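Local coordinates for phosphate ABC transporter, phosphate-binding protein (Clostridium perfringens, PDB 4Q8R) that binds phosphate with high affinity and probably delivers it to an ABC-type transporter for uptake into the cell, at residues G70-E75 against Y212-L217; S7-T12 against G51-G56; V17-A22 against I36-S41. One frame throughout, in Å; residues are numbered along the deposited sequence. Where two conformers were deposited one is given.

Contact 1: G70-E75 against Y212-L217; sequences GLKEVE and YKEENL. With ZN (zinc ion), chain F.
K72 and Y212 form an antiparallel hydrogen-bonded pair, and most of the close packing gathers around them. K72 N gives its hydrogen to Y212 O at 2.8 Å, nearly along the C=O axis, and Y212 N answers to K72 O at 3.2 Å. With chi1 at 60°, CG of the tyrosine sits between backbone N and carbonyl carbon, which lays the ring along the neighbouring strand, on the sheet face it shares with K72. There K72 CB lies over one face as a CH-pi contact, 4.0 Å from the ring centroid, while L217 CD2 lies over the other. V74 CG2 meets the ring's edge at CE2, 3.7 Å away.

Beyond this sandwich the contact loosens. The K72 chain bends at chi2 and chi4, and NZ forms a long salt bridge with E214 OE1 (3.8 Å). Farther along, a water bridges G70 O, E214 N and E215 OE1. E73 points away, its OE2 joining D61 on a zinc ion while K67 pairs with OE1. V74 and Y212 both lean on I225 of helix 219-229; L71 packs on I45, A48 and M49 of helix 41-50.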
loop_
_atom_site.group_PDB
_atom_site.type_symbol
_atom_site.label_atom_id
_atom_site.label_comp_id
_atom_site.label_asym_id
_atom_site.label_seq_id
_atom_site.Cartn_x
_atom_site.Cartn_y
_atom_site.Cartn_z
ATOM N N GLY A 70 -7.472 22.102 0.026
ATOM C CA GLY A 70 -8.941 21.939 0.103
ATOM C C GLY A 70 -9.417 20.502 -0.093
ATOM O O GLY A 70 -10.516 20.264 -0.611
ATOM N N LEU A 71 -8.587 19.526 0.269
ATOM C CA LEU A 71 -8.980 18.129 0.038
ATOM C C LEU A 71 -9.740 17.540 1.197
ATOM O O LEU A 71 -9.322 17.664 2.325
ATOM C CB LEU A 71 -7.776 17.241 -0.283
ATOM C CG LEU A 71 -7.007 17.410 -1.598
ATOM C CD1 LEU A 71 -5.768 16.487 -1.546
ATOM C CD2 LEU A 71 -7.871 17.143 -2.826
ATOM N N LYS A 72 -10.919 16.973 0.906
ATOM C CA LYS A 72 -11.657 16.156 1.853
ATOM C C LYS A 72 -11.087 14.744 1.772
ATOM O O LYS A 72 -10.612 14.322 0.729
ATOM C CB LYS A 72 -13.127 16.154 1.455
ATOM C CG LYS A 72 -13.794 17.544 1.508
ATOM C CD LYS A 72 -13.589 18.249 2.858
ATOM C CE LYS A 72 -14.434 19.529 3.027
ATOM N NZ LYS A 72 -15.906 19.265 3.170
ATOM N N GLU A 73 -11.149 14.027 2.885
ATOM C CA GLU A 73 -10.728 12.647 2.890
ATOM C C GLU A 73 -11.797 11.711 3.323
ATOM O O GLU A 73 -12.612 11.998 4.228
ATOM C CB GLU A 73 -9.547 12.473 3.812
ATOM C CG GLU A 73 -8.600 13.621 3.714
ATOM C CD GLU A 73 -7.655 13.579 4.861
ATOM O OE1 GLU A 73 -7.542 14.589 5.570
ATOM O OE2 GLU A 73 -7.094 12.493 5.107
ATOM N N VAL A 74 -11.825 10.570 2.669
ATOM C CA VAL A 74 -12.765 9.499 3.056
ATOM C C VAL A 74 -11.924 8.217 3.206
ATOM O O VAL A 74 -11.359 7.721 2.218
ATOM C CB VAL A 74 -13.868 9.275 1.991
ATOM C CG1 VAL A 74 -14.705 8.083 2.316
ATOM C CG2 VAL A 74 -14.725 10.497 1.878
ATOM N N GLU A 75 -11.900 7.673 4.415
ATOM C CA GLU A 75 -11.264 6.417 4.636
ATOM C C GLU A 75 -12.167 5.313 4.027
ATOM O O GLU A 75 -13.346 5.163 4.430
ATOM C CB GLU A 75 -11.005 6.247 6.130
ATOM C CG GLU A 75 -10.187 5.066 6.523
ATOM C CD GLU A 75 -9.891 5.000 8.051
ATOM O OE1 GLU A 75 -9.683 6.062 8.702
ATOM O OE2 GLU A 75 -9.841 3.877 8.618
ATOM N N TYR A 212 -10.647 14.267 -2.469
ATOM C CA TYR A 212 -11.347 15.036 -3.494
ATOM C C TYR A 212 -11.561 16.458 -2.958
ATOM O O TYR A 212 -11.565 16.709 -1.758
ATOM C CB TYR A 212 -12.690 14.380 -3.865
ATOM C CG TYR A 212 -13.645 14.253 -2.723
ATOM C CD1 TYR A 212 -14.506 15.308 -2.380
ATOM C CD2 TYR A 212 -13.678 13.086 -1.958
ATOM C CE1 TYR A 212 -15.385 15.193 -1.344
ATOM C CE2 TYR A 212 -14.600 12.949 -0.896
ATOM C CZ TYR A 212 -15.440 14.013 -0.594
ATOM O OH TYR A 212 -16.317 13.963 0.452
ATOM N N LYS A 213 -11.743 17.375 -3.886
ATOM C CA LYS A 213 -12.259 18.687 -3.596
ATOM C C LYS A 213 -13.802 18.679 -3.738
ATOM O O LYS A 213 -14.349 18.146 -4.721
ATOM C CB LYS A 213 -11.671 19.678 -4.566
ATOM C CG LYS A 213 -10.181 19.840 -4.471
ATOM C CD LYS A 213 -9.898 21.005 -5.381
ATOM C CE LYS A 213 -8.582 21.619 -5.117
ATOM N NZ LYS A 213 -8.303 22.355 -6.375
ATOM N N GLU A 214 -14.493 19.253 -2.763
ATOM C CA GLU A 214 -15.966 19.272 -2.792
ATOM C C GLU A 214 -16.482 19.898 -4.084
ATOM O O GLU A 214 -17.535 19.468 -4.611
ATOM C CB GLU A 214 -16.535 19.986 -1.561
ATOM C CG GLU A 214 -18.033 19.686 -1.302
ATOM C CD GLU A 214 -18.307 18.242 -0.835
ATOM O OE1 GLU A 214 -17.743 17.843 0.218
ATOM O OE2 GLU A 214 -19.081 17.503 -1.511
ATOM N N GLU A 215 -15.747 20.908 -4.587
ATOM C CA GLU A 215 -16.116 21.629 -5.827
ATOM C C GLU A 215 -16.055 20.766 -7.089
ATOM O O GLU A 215 -16.748 21.091 -8.077
ATOM C CB GLU A 215 -15.280 22.898 -6.092
ATOM C CG GLU A 215 -14.948 23.736 -4.863
ATOM C CD GLU A 215 -13.719 23.200 -4.165
ATOM O OE1 GLU A 215 -13.881 22.514 -3.109
ATOM O OE2 GLU A 215 -12.614 23.391 -4.730
ATOM N N ASN A 216 -15.235 19.711 -7.056
ATOM C CA ASN A 216 -15.036 18.819 -8.195
ATOM C C ASN A 216 -15.781 17.509 -8.156
ATOM O O ASN A 216 -15.959 16.875 -9.187
ATOM C CB ASN A 216 -13.544 18.557 -8.385
ATOM C CG ASN A 216 -12.818 19.826 -8.827
ATOM O OD1 ASN A 216 -13.465 20.846 -9.161
ATOM N ND2 ASN A 216 -11.502 19.793 -8.836
ATOM N N LEU A 217 -16.201 17.087 -6.983
ATOM C CA LEU A 217 -16.836 15.777 -6.865
ATOM C C LEU A 217 -18.255 15.796 -7.441
ATOM O O LEU A 217 -19.104 16.505 -6.963
ATOM C CB LEU A 217 -16.868 15.315 -5.413
ATOM C CG LEU A 217 -17.380 13.880 -5.213
ATOM C CD1 LEU A 217 -16.416 12.856 -5.843
ATOM C CD2 LEU A 217 -17.548 13.638 -3.745
HETATM ZN ZN ZN F . -6.028 12.781 6.992
HETATM O O HOH W 1 -13.087 20.759 -0.715
HETATM O O HOH W 2 -6.542 11.271 7.726
#

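Contact 2: S7-T12 against G51-G56; sequences SISGST and GVSEIG. With PO4 (phosphate ion), chain B.
The side chains of I8 and I55 lie side by side and point the same way, I8 CG1 resting 4.0 Å from I55 CB. Both have CG1 anti to the carbonyl carbon, so the two branched chains run in step along one face of the sheet, where I8 reaches F224 and I55 reaches I225 of helix 219-229. Across the sheet the character changes to polar. S9 OG and S53 OG are hydrogen-bonded tip to tip at 2.6 Å, either able to donate, S53 with its hydroxyl beside its own backbone N, and N47 ND2 from helix 41-50 gives S9 OG a second hydrogen bond. These pairings belong to the parallel part of a mixed sheet in a lobe of the periplasmic-binding-protein fold, where strand 6-10 lies between strands 34-38 and 55-58. I55 N binds S7 O at 3.0 Å with a nearly straight bond (166°), and S9 N returns to I55 O at 3.1 Å. S7 OG, held between its own N and carbonyl carbon (chi1 64°), curls across to accept E54 N at 3.0 Å, so the serine engages the incoming chain through both backbone and hydroxyl. Past the strand's end, T12 grips the phosphate twice through one oxygen: its N and OG1 both donate to PO4 O2. S11 OG, anti to its backbone N, reaches PO4 O4 at 2.6 Å.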
loop_
_atom_site.group_PDB
_atom_site.type_symbol
_atom_site.label_atom_id
_atom_site.label_comp_id
_atom_site.label_asym_id
_atom_site.label_seq_id
_atom_site.Cartn_x
_atom_site.Cartn_y
_atom_site.Cartn_z
ATOM N N SER A 7 -12.835 10.209 -13.060
ATOM C CA SER A 7 -11.417 9.968 -13.124
ATOM C C SER A 7 -10.789 9.825 -11.747
ATOM O O SER A 7 -10.932 10.674 -10.869
ATOM C CB SER A 7 -10.752 11.082 -13.917
ATOM O OG SER A 7 -10.941 12.280 -13.216
ATOM N N ILE A 8 -10.078 8.715 -11.550
ATOM C CA ILE A 8 -9.439 8.428 -10.295
ATOM C C ILE A 8 -7.985 8.048 -10.540
ATOM O O ILE A 8 -7.708 7.260 -11.429
ATOM C CB ILE A 8 -10.142 7.222 -9.568
ATOM C CG1 ILE A 8 -11.660 7.446 -9.471
ATOM C CG2 ILE A 8 -9.513 6.932 -8.226
ATOM C CD1 ILE A 8 -12.374 6.323 -8.770
ATOM N N SER A 9 -7.071 8.609 -9.785
ATOM C CA SER A 9 -5.667 8.209 -9.896
ATOM C C SER A 9 -5.011 8.161 -8.560
ATOM O O SER A 9 -5.424 8.811 -7.593
ATOM C CB SER A 9 -4.921 9.174 -10.848
ATOM O OG SER A 9 -4.749 10.450 -10.311
ATOM N N GLY A 10 -3.923 7.361 -8.488
ATOM C CA GLY A 10 -3.071 7.342 -7.346
ATOM C C GLY A 10 -2.537 5.971 -6.978
ATOM O O GLY A 10 -2.083 5.214 -7.866
ATOM N N SER A 11 -2.621 5.672 -5.710
ATOM C CA SER A 11 -1.995 4.529 -5.071
ATOM C C SER A 11 -2.063 3.227 -5.882
ATOM O O SER A 11 -3.176 2.784 -6.260
ATOM C CB SER A 11 -2.693 4.320 -3.730
ATOM O OG SER A 11 -2.389 3.099 -3.103
ATOM N N THR A 12 -0.921 2.557 -6.019
ATOM C CA THR A 12 -0.882 1.233 -6.554
ATOM C C THR A 12 -1.460 0.215 -5.552
ATOM O O THR A 12 -1.981 -0.827 -5.978
ATOM C CB THR A 12 0.524 0.797 -7.032
ATOM O OG1 THR A 12 1.414 0.656 -5.932
ATOM C CG2 THR A 12 1.061 1.786 -8.040
ATOM N N GLY A 51 -7.017 19.225 -9.833
ATOM C CA GLY A 51 -8.203 19.087 -10.670
ATOM C C GLY A 51 -8.012 18.193 -11.879
ATOM O O GLY A 51 -8.893 18.106 -12.756
ATOM N N VAL A 52 -6.894 17.459 -11.907
ATOM C CA VAL A 52 -6.618 16.535 -12.999
ATOM C C VAL A 52 -7.412 15.257 -12.814
ATOM O O VAL A 52 -7.871 14.672 -13.782
ATOM C CB VAL A 52 -5.126 16.211 -13.045
ATOM C CG1 VAL A 52 -4.858 15.063 -13.988
ATOM C CG2 VAL A 52 -4.389 17.486 -13.465
ATOM N N SER A 53 -7.547 14.841 -11.570
ATOM C CA SER A 53 -8.446 13.727 -11.236
ATOM C C SER A 53 -9.562 14.199 -10.325
ATOM O O SER A 53 -9.352 15.049 -9.458
ATOM C CB SER A 53 -7.691 12.627 -10.489
ATOM O OG SER A 53 -6.656 12.027 -11.256
ATOM N N GLU A 54 -10.738 13.600 -10.506
ATOM C CA GLU A 54 -11.874 13.854 -9.626
ATOM C C GLU A 54 -11.666 13.286 -8.243
ATOM O O GLU A 54 -12.082 13.881 -7.233
ATOM C CB GLU A 54 -13.157 13.308 -10.275
ATOM C CG GLU A 54 -14.406 13.620 -9.478
ATOM C CD GLU A 54 -15.672 13.213 -10.184
ATOM O OE1 GLU A 54 -16.689 13.127 -9.478
ATOM O OE2 GLU A 54 -15.664 12.979 -11.415
ATOM N N ILE A 55 -11.073 12.094 -8.193
ATOM C CA ILE A 55 -10.724 11.468 -6.944
ATOM C C ILE A 55 -9.266 11.010 -6.956
ATOM O O ILE A 55 -8.859 10.420 -7.934
ATOM C CB ILE A 55 -11.621 10.271 -6.634
ATOM C CG1 ILE A 55 -13.093 10.706 -6.563
ATOM C CG2 ILE A 55 -11.203 9.573 -5.329
ATOM C CD1 ILE A 55 -14.128 9.559 -6.619
ATOM N N GLY A 56 -8.511 11.323 -5.910
ATOM C CA GLY A 56 -7.180 10.728 -5.681
ATOM C C GLY A 56 -7.304 9.541 -4.728
ATOM O O GLY A 56 -8.069 9.571 -3.774
HETATM P P PO4 B . 1.380 3.325 -3.247
HETATM O O1 PO4 B . 1.220 4.843 -3.066
HETATM O O2 PO4 B . 1.499 2.954 -4.710
HETATM O O3 PO4 B . 2.517 2.810 -2.375
HETATM O O4 PO4 B . 0.093 2.660 -2.655
HETATM O O HOH W 3 -13.892 12.987 -13.575
#

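Contact 3: V17-A22 against I36-S41; sequences VMEAEA and INQIGS. With PO4 (phosphate ion), chain B.
Helix 15-28 and strand 34-38 are the last two elements of a beta-alpha-beta crossover that starts from strand 6-10, and I36 is the main side chain between helix and strand. The short axes run almost antiparallel, at 170°, as expected of a helix that carries the chain back before the second parallel strand begins; their closest approach is 9.8 Å.

The bond from CA to CB of I36 is directed at the helix. At CB the side chain branches: CG2 lies anti to the backbone N, while CG1, anti to the carbonyl carbon (chi1 -58°), continues toward the helix. CG1 comes within 4.0 Å of M18 CG. The terminal CD1 then rests against the helix surface, meeting both side chains and backbone. It lies 3.8 Å from M18 CG and 4.0 Å from A22 CB, one helical turn on, so two apolar groups touch it, and it also lies against the helix backbone, 3.6 Å from M18 O and 3.7 Å from E19 CA. The M18 chain bends at both chi2 and chi3, leading its thioether away from I36 toward F224 and I228 of helix 219-229.

On the exposed flank, E19 and Q38 cross at about a right angle. E19 OE2 and Q38 NE2 approach to 3.0 Å, but the angle is poor for a hydrogen bond; the carboxylate and amide planes are 67° apart.

Beyond the strand, G40 occupies the N-cap position of helix 41-50, whose start faces the phosphate; its dipole would probably favour the anion. S41 binds a single phosphate oxygen through both its backbone N and its hydroxyl: OG, itself hydrogen-bonded to S59 N, donates to PO4 O1 at 2.6 Å.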
loop_
_atom_site.group_PDB
_atom_site.type_symbol
_atom_site.label_atom_id
_atom_site.label_comp_id
_atom_site.label_asym_id
_atom_site.label_seq_id
_atom_site.Cartn_x
_atom_site.Cartn_y
_atom_site.Cartn_z
ATOM N N VAL A 17 -8.342 -3.114 -5.306
ATOM C CA VAL A 17 -9.700 -2.931 -4.732
ATOM C C VAL A 17 -10.533 -1.919 -5.469
ATOM O O VAL A 17 -11.745 -2.108 -5.656
ATOM C CB VAL A 17 -9.670 -2.675 -3.210
ATOM C CG1 VAL A 17 -9.154 -1.300 -2.797
ATOM C CG2 VAL A 17 -11.063 -2.905 -2.592
ATOM N N MET A 18 -9.928 -0.821 -5.900
ATOM C CA MET A 18 -10.660 0.120 -6.674
ATOM C C MET A 18 -11.194 -0.446 -7.979
ATOM O O MET A 18 -12.371 -0.150 -8.390
ATOM C CB MET A 18 -9.755 1.357 -6.987
ATOM C CG MET A 18 -10.580 2.590 -7.419
ATOM S SD MET A 18 -11.702 3.224 -6.128
ATOM C CE MET A 18 -10.643 3.692 -4.840
ATOM N N GLU A 19 -10.404 -1.301 -8.660
ATOM C CA GLU A 19 -10.878 -1.951 -9.893
ATOM C C GLU A 19 -12.089 -2.888 -9.556
ATOM O O GLU A 19 -13.109 -2.919 -10.275
ATOM C CB GLU A 19 -9.804 -2.816 -10.557
ATOM C CG GLU A 19 -8.567 -2.042 -11.074
ATOM C CD GLU A 19 -7.482 -2.969 -11.643
ATOM O OE1 GLU A 19 -7.673 -4.231 -11.711
ATOM O OE2 GLU A 19 -6.453 -2.424 -12.045
ATOM N N ALA A 20 -11.980 -3.624 -8.463
ATOM C CA ALA A 20 -13.075 -4.534 -8.055
ATOM C C ALA A 20 -14.321 -3.742 -7.722
ATOM O O ALA A 20 -15.474 -4.137 -8.079
ATOM C CB ALA A 20 -12.620 -5.363 -6.863
ATOM N N GLU A 21 -14.141 -2.637 -7.031
ATOM C CA GLU A 21 -15.236 -1.733 -6.718
ATOM C C GLU A 21 -15.908 -1.205 -7.957
ATOM O O GLU A 21 -17.172 -1.184 -8.048
ATOM C CB GLU A 21 -14.817 -0.582 -5.793
ATOM C CG GLU A 21 -14.237 -0.955 -4.419
ATOM C CD GLU A 21 -15.271 -1.437 -3.389
ATOM O OE1 GLU A 21 -16.493 -1.500 -3.707
ATOM O OE2 GLU A 21 -14.831 -1.777 -2.267
ATOM N N ALA A 22 -15.105 -0.800 -8.939
ATOM C CA ALA A 22 -15.640 -0.255 -10.150
ATOM C C ALA A 22 -16.448 -1.281 -10.894
ATOM O O ALA A 22 -17.499 -0.968 -11.456
ATOM C CB ALA A 22 -14.494 0.347 -11.036
ATOM N N ILE A 36 -9.426 4.470 -13.759
ATOM C CA ILE A 36 -8.487 4.300 -12.695
ATOM C C ILE A 36 -7.073 4.250 -13.268
ATOM O O ILE A 36 -6.789 3.384 -14.107
ATOM C CB ILE A 36 -8.720 2.981 -11.903
ATOM C CG1 ILE A 36 -10.153 2.967 -11.339
ATOM C CG2 ILE A 36 -7.727 2.789 -10.772
ATOM C CD1 ILE A 36 -10.685 1.595 -11.047
ATOM N N ASN A 37 -6.195 5.161 -12.828
ATOM C CA ASN A 37 -4.785 5.178 -13.237
ATOM C C ASN A 37 -3.889 5.045 -12.018
ATOM O O ASN A 37 -3.958 5.841 -11.085
ATOM C CB ASN A 37 -4.557 6.516 -13.907
ATOM C CG ASN A 37 -3.257 6.567 -14.631
ATOM O OD1 ASN A 37 -2.615 5.529 -14.904
ATOM N ND2 ASN A 37 -2.815 7.788 -14.918
ATOM N N GLN A 38 -3.103 3.986 -11.960
ATOM C CA GLN A 38 -2.313 3.649 -10.833
ATOM C C GLN A 38 -0.903 4.235 -11.025
ATOM O O GLN A 38 -0.127 3.767 -11.865
ATOM C CB GLN A 38 -2.166 2.141 -10.693
ATOM C CG GLN A 38 -3.507 1.507 -10.385
ATOM C CD GLN A 38 -3.436 0.037 -10.215
ATOM O OE1 GLN A 38 -2.639 -0.430 -9.402
ATOM N NE2 GLN A 38 -4.300 -0.698 -10.894
ATOM N N ILE A 39 -0.622 5.260 -10.253
ATOM C CA ILE A 39 0.585 6.079 -10.414
ATOM C C ILE A 39 1.295 6.360 -9.097
ATOM O O ILE A 39 2.272 7.123 -9.059
ATOM C CB ILE A 39 0.210 7.405 -11.146
ATOM C CG1 ILE A 39 -0.815 8.225 -10.359
ATOM C CG2 ILE A 39 -0.178 7.137 -12.551
ATOM C CD1 ILE A 39 -1.191 9.543 -11.008
ATOM N N GLY A 40 0.833 5.790 -7.989
ATOM C CA GLY A 40 1.294 6.016 -6.676
ATOM C C GLY A 40 0.606 7.149 -5.937
ATOM O O GLY A 40 0.014 8.043 -6.576
ATOM N N SER A 41 0.620 7.104 -4.625
ATOM C CA SER A 41 -0.151 7.991 -3.797
ATOM C C SER A 41 0.130 9.470 -4.038
ATOM O O SER A 41 -0.839 10.273 -4.182
ATOM C CB SER A 41 -0.006 7.671 -2.364
ATOM O OG SER A 41 -0.539 6.413 -1.994
HETATM P P PO4 B . 1.380 3.325 -3.247
HETATM O O1 PO4 B . 1.220 4.843 -3.066
HETATM O O2 PO4 B . 1.499 2.954 -4.710
HETATM O O3 PO4 B . 2.517 2.810 -2.375
HETATM O O4 PO4 B . 0.093 2.660 -2.655
#

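In the fold
From the N terminus the chain runs through strand 6-10, helix 15-28 and strand 34-38, where contact 3 closes a short loop. Helix 41-50 then leads into 51-56, which returns to strand 6-10; contact 2 therefore encloses contact 3, and both segments 7-12 and 36-41 reach the same phosphate. Contact 1 follows in series. Its 136 intervening residues include S129, G130 and T131, of which the two hydroxyl side chains and the G130 amide also bind the anion, before strand 205-213 comes back beside strand 71-86. That returning strand also neighbours strand 55-58, so contacts 1 and 2 touch at E54 against Y212, N216 and L217. None of the loops cross.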